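Local coordinates for probable enoyl-CoA hydratase/isomerase (Mycobacterium abscessus, PDB 3SWX) that probably catalyses the hydration or isomerisation of enoyl-CoA thioesters, as a member of the crotonase family, at the interface of chains A and B. Numbering follows the deposited sequence. Chains: chain A/B, Probable enoyl-CoA hydratase/isomerase.

The interface of chains A and B. Residues chain A 104, 215-216, 219; chain B 140, 145-146, 151, 164, 167-168.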
loop_
_atom_site.group_PDB
_atom_site.type_symbol
_atom_site.label_atom_id
_atom_site.label_comp_id
_atom_site.label_asym_id
_atom_site.label_seq_id
_atom_site.Cartn_x
_atom_site.Cartn_y
_atom_site.Cartn_z
ATOM N N PRO A 104 -17.839 5.205 10.831
ATOM C CA PRO A 104 -16.674 5.967 10.416
ATOM C C PRO A 104 -16.197 6.979 11.435
ATOM O O PRO A 104 -17.000 7.492 12.225
ATOM C CB PRO A 104 -17.149 6.681 9.156
ATOM C CG PRO A 104 -18.242 5.876 8.656
ATOM C CD PRO A 104 -18.951 5.413 9.891
ATOM N N THR A 215 -19.189 -1.733 4.152
ATOM C CA THR A 215 -17.942 -1.323 3.477
ATOM C C THR A 215 -16.753 -1.420 4.446
ATOM O O THR A 215 -15.731 -2.041 4.130
ATOM C CB THR A 215 -18.058 0.100 2.926
ATOM O OG1 THR A 215 -19.120 0.155 1.975
ATOM C CG2 THR A 215 -16.742 0.552 2.274
ATOM N N LEU A 216 -16.916 -0.825 5.626
ATOM C CA LEU A 216 -15.907 -0.904 6.706
ATOM C C LEU A 216 -15.659 -2.351 7.174
ATOM O O LEU A 216 -14.519 -2.809 7.257
ATOM C CB LEU A 216 -16.319 -0.004 7.890
ATOM C CG LEU A 216 -16.225 1.531 7.693
ATOM C CD1 LEU A 216 -16.922 2.304 8.810
ATOM C CD2 LEU A 216 -14.753 1.960 7.615
ATOM N N ALA A 219 -13.892 -4.492 4.422
ATOM C CA ALA A 219 -12.511 -4.028 4.239
ATOM C C ALA A 219 -11.628 -4.445 5.431
ATOM O O ALA A 219 -10.455 -4.796 5.271
ATOM C CB ALA A 219 -12.460 -2.490 4.004
ATOM N N VAL B 140 -23.129 2.801 -1.806
ATOM C CA VAL B 140 -23.728 3.199 -0.526
ATOM C C VAL B 140 -24.793 4.300 -0.687
ATOM O O VAL B 140 -25.680 4.430 0.153
ATOM C CB VAL B 140 -22.692 3.636 0.539
ATOM C CG1 VAL B 140 -21.733 2.480 0.851
ATOM C CG2 VAL B 140 -21.972 4.925 0.112
ATOM N N TYR B 145 -23.555 -1.649 -1.069
ATOM C CA TYR B 145 -22.144 -1.323 -0.875
ATOM C C TYR B 145 -21.355 -1.939 -2.038
ATOM O O TYR B 145 -21.924 -2.726 -2.820
ATOM C CB TYR B 145 -21.654 -1.825 0.501
ATOM C CG TYR B 145 -21.184 -3.262 0.497
ATOM C CD1 TYR B 145 -22.052 -4.292 0.125
ATOM C CD2 TYR B 145 -19.882 -3.602 0.863
ATOM C CE1 TYR B 145 -21.634 -5.618 0.096
ATOM C CE2 TYR B 145 -19.454 -4.944 0.854
ATOM C CZ TYR B 145 -20.336 -5.943 0.455
ATOM O OH TYR B 145 -19.953 -7.270 0.430
ATOM N N PRO B 146 -20.069 -1.585 -2.171
ATOM C CA PRO B 146 -19.263 -2.190 -3.238
ATOM C C PRO B 146 -19.000 -3.678 -3.017
ATOM O O PRO B 146 -18.332 -4.072 -2.052
ATOM C CB PRO B 146 -17.936 -1.400 -3.197
ATOM C CG PRO B 146 -18.172 -0.250 -2.252
ATOM C CD PRO B 146 -19.270 -0.680 -1.331
ATOM N N THR B 151 -13.682 -3.173 -1.736
ATOM C CA THR B 151 -13.442 -3.193 -0.293
ATOM C C THR B 151 -12.086 -3.794 0.051
ATOM O O THR B 151 -11.488 -3.424 1.062
ATOM C CB THR B 151 -14.524 -3.960 0.461
ATOM O OG1 THR B 151 -14.663 -5.276 -0.099
ATOM C CG2 THR B 151 -15.869 -3.181 0.397
ATOM N N MET B 164 -11.354 5.110 1.662
ATOM C CA MET B 164 -12.591 5.386 2.411
ATOM C C MET B 164 -13.212 6.763 2.115
ATOM O O MET B 164 -14.432 6.936 2.166
ATOM C CB MET B 164 -12.353 5.194 3.904
ATOM C CG MET B 164 -12.057 3.723 4.297
ATOM S SD MET B 164 -13.464 2.657 3.849
ATOM C CE MET B 164 -12.726 1.004 4.049
ATOM N N MET B 167 -15.061 5.617 -1.018
ATOM C CA MET B 167 -16.047 4.537 -0.832
ATOM C C MET B 167 -17.172 4.870 0.175
ATOM O O MET B 167 -18.313 4.410 0.006
ATOM C CB MET B 167 -15.357 3.221 -0.442
ATOM C CG MET B 167 -14.423 2.663 -1.520
ATOM S SD MET B 167 -13.910 0.958 -1.177
ATOM C CE MET B 167 -13.129 1.169 0.422
ATOM N N LEU B 168 -16.893 5.700 1.179
ATOM C CA LEU B 168 -17.892 5.961 2.233
ATOM C C LEU B 168 -18.851 7.095 1.895
ATOM O O LEU B 168 -19.939 7.183 2.472
ATOM C CB LEU B 168 -17.235 6.231 3.590
ATOM C CG LEU B 168 -16.318 5.141 4.189
ATOM C CD1 LEU B 168 -15.875 5.581 5.585
ATOM C CD2 LEU B 168 -17.017 3.781 4.275
HETATM O O HOH W 1 -9.477 -3.698 2.919
#
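A:Thr215 and A:Leu216 on one turn of helix 209-225 and A:Ala219 on the next, all in helical backbone geometry, face B:Thr151 of helix 150-158, B:Met164 and B:Met167 of helix 160-167 and B:Leu168 just past its end. A:Thr215, with 95 Å² hidden, is the knob of the patch. Its methyl CG2, anti to the backbone N (chi1 -61° for OG1), points at the B:Met167 methyl CE, 4.1 Å ahead, with B:Met167 CB alongside; CD2 of B:Leu168 comes against the side of CG2 at 3.8 Å. The same torsion swings the hydroxyl the other way, among carbons: OG1 lies 3.4 Å from CD of B:Pro146, near CB of B:Tyr145 and CG1 of B:Val140, and in the plane of the tyrosine ring at its edge. B:Leu168 forks across the boundary, CD2 towards A:Thr215 and CD1 to 3.9 Å from CG of A:Pro104. The B:Met164 chain, bent at chi2 (-60°), brings its methyl CE to 3.5 Å from CB of A:Ala219, while SD sits 4.0 Å from CD2 of A:Leu216. Direct contact is by packing; polar linkage comes through a water, 2.8 Å from both A:Ala219 O and B:Thr151 O, that bridges the two backbone carbonyls. The patch forms part of a subunit interface in the deposited trimer, where one chain's helix 209-225 packs on the neighbour's 150-158 and 160-167 helices and the 3-10 turn and loop preceding them, consistent with crotonase-type trimer assembly.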